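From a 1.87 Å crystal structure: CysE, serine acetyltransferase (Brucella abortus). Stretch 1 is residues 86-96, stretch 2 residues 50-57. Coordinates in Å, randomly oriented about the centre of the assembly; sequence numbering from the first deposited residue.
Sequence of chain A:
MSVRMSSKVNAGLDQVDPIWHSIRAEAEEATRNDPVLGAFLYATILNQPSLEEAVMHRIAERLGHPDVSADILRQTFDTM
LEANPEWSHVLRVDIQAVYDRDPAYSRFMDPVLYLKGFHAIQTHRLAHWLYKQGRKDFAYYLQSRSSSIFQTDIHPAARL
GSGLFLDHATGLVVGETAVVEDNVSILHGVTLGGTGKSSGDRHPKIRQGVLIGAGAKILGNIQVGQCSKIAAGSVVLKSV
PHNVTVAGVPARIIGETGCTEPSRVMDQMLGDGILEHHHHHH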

# COMPACT_ATOMS: atom_id res chain seq x y z
N GLU A 86 6.13 -30.56 14.52
CA GLU A 86 5.61 -30.39 15.88
C GLU A 86 4.92 -29.02 16.07
O GLU A 86 4.16 -28.83 17.01
CB GLU A 86 6.73 -30.55 16.91
CG GLU A 86 7.81 -29.49 16.79
CD GLU A 86 8.97 -29.96 15.90
OE1 GLU A 86 8.75 -30.68 14.88
OE2 GLU A 86 10.12 -29.61 16.24
N TRP A 87 5.19 -28.08 15.17
CA TRP A 87 4.55 -26.75 15.30
C TRP A 87 3.03 -26.82 15.27
O TRP A 87 2.37 -26.06 15.95
CB TRP A 87 5.13 -25.75 14.29
CG TRP A 87 4.57 -24.38 14.49
CD1 TRP A 87 4.65 -23.59 15.63
CD2 TRP A 87 3.78 -23.61 13.53
NE1 TRP A 87 4.00 -22.41 15.45
CE2 TRP A 87 3.45 -22.35 14.20
CE3 TRP A 87 3.34 -23.83 12.23
CZ2 TRP A 87 2.67 -21.38 13.59
CZ3 TRP A 87 2.56 -22.84 11.61
CH2 TRP A 87 2.25 -21.64 12.27
N SER A 88 2.47 -27.75 14.52
CA SER A 88 1.03 -28.04 14.53
C SER A 88 0.46 -28.28 15.91
O SER A 88 -0.59 -27.75 16.25
CB SER A 88 0.72 -29.24 13.63
OG SER A 88 0.89 -28.91 12.27
N HIS A 89 1.12 -29.11 16.72
CA HIS A 89 0.69 -29.32 18.11
C HIS A 89 1.01 -28.12 19.02
O HIS A 89 0.17 -27.73 19.85
CB HIS A 89 1.32 -30.60 18.65
CG HIS A 89 1.27 -30.71 20.16
ND1 HIS A 89 0.17 -31.08 20.82
CD2 HIS A 89 2.26 -30.49 21.13
CE1 HIS A 89 0.41 -31.09 22.14
NE2 HIS A 89 1.69 -30.73 22.33
N VAL A 90 2.22 -27.55 18.86
CA VAL A 90 2.65 -26.42 19.68
C VAL A 90 1.64 -25.26 19.56
O VAL A 90 1.19 -24.72 20.58
CB VAL A 90 4.08 -25.94 19.34
CG1 VAL A 90 4.43 -24.64 20.05
CG2 VAL A 90 5.14 -27.01 19.65
N LEU A 91 1.23 -24.92 18.34
CA LEU A 91 0.35 -23.74 18.16
C LEU A 91 -1.04 -24.00 18.78
O LEU A 91 -1.68 -23.08 19.30
CB LEU A 91 0.27 -23.30 16.68
CG LEU A 91 -0.50 -24.17 15.69
CD1 LEU A 91 -1.99 -23.88 15.80
CD2 LEU A 91 -0.02 -23.99 14.24
N ARG A 92 -1.51 -25.23 18.68
CA ARG A 92 -2.75 -25.69 19.32
C ARG A 92 -2.71 -25.66 20.86
O ARG A 92 -3.69 -25.27 21.51
CB ARG A 92 -3.14 -27.10 18.80
CG ARG A 92 -3.96 -27.09 17.49
CD ARG A 92 -4.04 -28.48 16.84
NE ARG A 92 -4.65 -28.46 15.49
CZ ARG A 92 -4.00 -28.15 14.35
NH1 ARG A 92 -2.73 -27.78 14.34
NH2 ARG A 92 -4.66 -28.20 13.19
N VAL A 93 -1.59 -26.07 21.44
CA VAL A 93 -1.43 -25.93 22.91
C VAL A 93 -1.34 -24.44 23.31
O VAL A 93 -1.89 -24.03 24.34
CB VAL A 93 -0.29 -26.78 23.50
CG1 VAL A 93 -0.55 -28.26 23.23
CG2 VAL A 93 1.06 -26.42 22.92
N ASP A 94 -0.69 -23.62 22.48
CA ASP A 94 -0.61 -22.17 22.75
C ASP A 94 -2.00 -21.52 22.69
O ASP A 94 -2.32 -20.64 23.49
CB ASP A 94 0.36 -21.47 21.78
CG ASP A 94 1.81 -21.76 22.07
OD1 ASP A 94 2.17 -22.32 23.14
OD2 ASP A 94 2.64 -21.42 21.21
N ILE A 95 -2.81 -21.95 21.72
CA ILE A 95 -4.20 -21.49 21.60
C ILE A 95 -5.03 -21.95 22.80
O ILE A 95 -5.78 -21.16 23.41
CB ILE A 95 -4.84 -22.00 20.27
CG1 ILE A 95 -4.26 -21.27 19.05
CG2 ILE A 95 -6.36 -21.85 20.30
CD1 ILE A 95 -4.78 -21.85 17.74
N GLN A 96 -4.89 -23.24 23.15
CA GLN A 96 -5.52 -23.80 24.33
C GLN A 96 -5.12 -23.10 25.64
O GLN A 96 -5.98 -22.90 26.50
CB GLN A 96 -5.34 -25.35 24.40
CG GLN A 96 -6.15 -26.03 25.50
CD GLN A 96 -7.63 -26.19 25.15
OE1 GLN A 96 -8.01 -26.37 23.98
NE2 GLN A 96 -8.47 -26.11 26.16
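Stretch 2 50-57: SLEEAVMH

Residues 51-57 of stretch 2 form the beginning of a helix that lies across the helix of stretch 1, with an angle of 71° between their N-to-C directions and a closest axial approach of 10.7 Å. The two segments bury 426 Å² in total, and the backbones come nearest at Ser 88 and Glu 52, whose CA atoms are 6.5 Å apart.

Glu 52 provides the polar centre of the contact. Its CA-to-CB bond points sideways, but chi1 in m and chi2 in p bring the carboxylate to stretch 1, where the side chain sits as a knob among Trp 87, Ser 88, Leu 91 and Arg 92. One oxygen accepts twice: Arg 92 NH1 donates to Glu 52 OE2 at 2.9 Å in a salt bridge with an N-H...acceptor angle of 152°, and Ser 88 OG donates to Glu 52 OE2 at 2.3 Å, a very short distance for a hydrogen bond. Arg 92 NH1 also donates to Ser 88 O, one helical turn earlier, at 2.9 Å, so this nitrogen links the carboxylate to the backbone of its own helix. The carboxylate oxygen approaches the guanidinium at its edge, near the plane, as suits an in-plane N-H donor, while Leu 51 CD2 lies over one face. Arg 92 NE and NH2 are satisfied elsewhere in the structure, as is Trp 87 NE1.

Apolar side chains pack beside this polar group. Leu 51 and Val 55, one turn apart, both direct their CA-to-CB bonds toward stretch 1, as Leu 91 and Ile 95 do toward stretch 2. Leu 51 CD2 lies 3.8 Å from Leu 91 CD1 and 4.0 Å from Ile 95 CD1, so this one methyl touches both side chains. Leu 91 CD2 rests 3.9 Å from Glu 52 CG, packing against the aliphatic part of the same side chain whose carboxylate is held by Ser 88 and Arg 92. The indole of Trp 87 extends the apolar contact: its CZ2 is 3.9 Å from Val 55 CG1, and its CH2 is 3.5 Å from Met 56 CG, both approaching obliquely. Met 56 SD lies 5.0 Å from the centroid of the six-membered ring of Trp 87, also in an oblique position.

At the start of stretch 2, Ser 50 occupies the N-cap position. Its OG accepts from Glu 53 N at 3.2 Å, satisfying an amide in the first turn.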

# COMPACT_ATOMS: atom_id res chain seq x y z
N SER A 50 -6.34 -25.25 6.50
CA SER A 50 -5.82 -25.73 7.79
C SER A 50 -5.62 -24.59 8.79
O SER A 50 -5.46 -23.42 8.40
CB SER A 50 -4.50 -26.51 7.59
OG SER A 50 -3.42 -25.65 7.19
N LEU A 51 -5.64 -24.93 10.07
CA LEU A 51 -5.36 -23.95 11.11
C LEU A 51 -3.95 -23.39 10.94
O LEU A 51 -3.76 -22.19 11.07
CB LEU A 51 -5.58 -24.58 12.49
CG LEU A 51 -5.27 -23.72 13.73
CD1 LEU A 51 -6.11 -22.43 13.77
CD2 LEU A 51 -5.59 -24.56 14.95
N GLU A 52 -2.98 -24.25 10.60
CA GLU A 52 -1.60 -23.80 10.38
C GLU A 52 -1.53 -22.70 9.34
O GLU A 52 -0.85 -21.68 9.52
CB GLU A 52 -0.72 -24.96 9.93
CG GLU A 52 -0.45 -26.02 10.98
CD GLU A 52 -1.52 -27.13 11.08
OE1 GLU A 52 -2.61 -27.07 10.48
OE2 GLU A 52 -1.26 -28.09 11.82
N GLU A 53 -2.23 -22.91 8.24
CA GLU A 53 -2.26 -21.93 7.16
C GLU A 53 -2.99 -20.64 7.54
O GLU A 53 -2.53 -19.57 7.17
CB GLU A 53 -2.79 -22.53 5.86
CG GLU A 53 -1.74 -23.37 5.15
CD GLU A 53 -2.37 -24.25 4.08
OE1 GLU A 53 -2.05 -24.04 2.89
OE2 GLU A 53 -3.20 -25.13 4.44
N ALA A 54 -4.08 -20.73 8.30
CA ALA A 54 -4.72 -19.52 8.84
C ALA A 54 -3.79 -18.66 9.74
O ALA A 54 -3.80 -17.41 9.62
CB ALA A 54 -5.98 -19.89 9.62
N VAL A 55 -3.09 -19.32 10.67
CA VAL A 55 -2.17 -18.69 11.66
C VAL A 55 -1.01 -18.06 10.89
O VAL A 55 -0.71 -16.86 11.07
CB VAL A 55 -1.65 -19.70 12.77
CG1 VAL A 55 -0.50 -19.15 13.64
CG2 VAL A 55 -2.79 -20.14 13.69
N MET A 56 -0.40 -18.83 10.00
CA MET A 56 0.69 -18.28 9.15
C MET A 56 0.24 -17.08 8.34
O MET A 56 0.97 -16.07 8.27
CB MET A 56 1.27 -19.34 8.20
CG MET A 56 1.91 -20.48 8.97
SD MET A 56 2.68 -21.78 7.99
CE MET A 56 1.47 -22.02 6.70
N HIS A 57 -0.95 -17.18 7.74
CA HIS A 57 -1.51 -16.07 6.98
C HIS A 57 -1.78 -14.84 7.84
O HIS A 57 -1.35 -13.74 7.49
CB HIS A 57 -2.77 -16.47 6.25
CG HIS A 57 -3.46 -15.33 5.56
ND1 HIS A 57 -3.33 -15.10 4.24
CD2 HIS A 57 -4.31 -14.37 6.04
CE1 HIS A 57 -4.07 -14.04 3.89
NE2 HIS A 57 -4.66 -13.58 4.99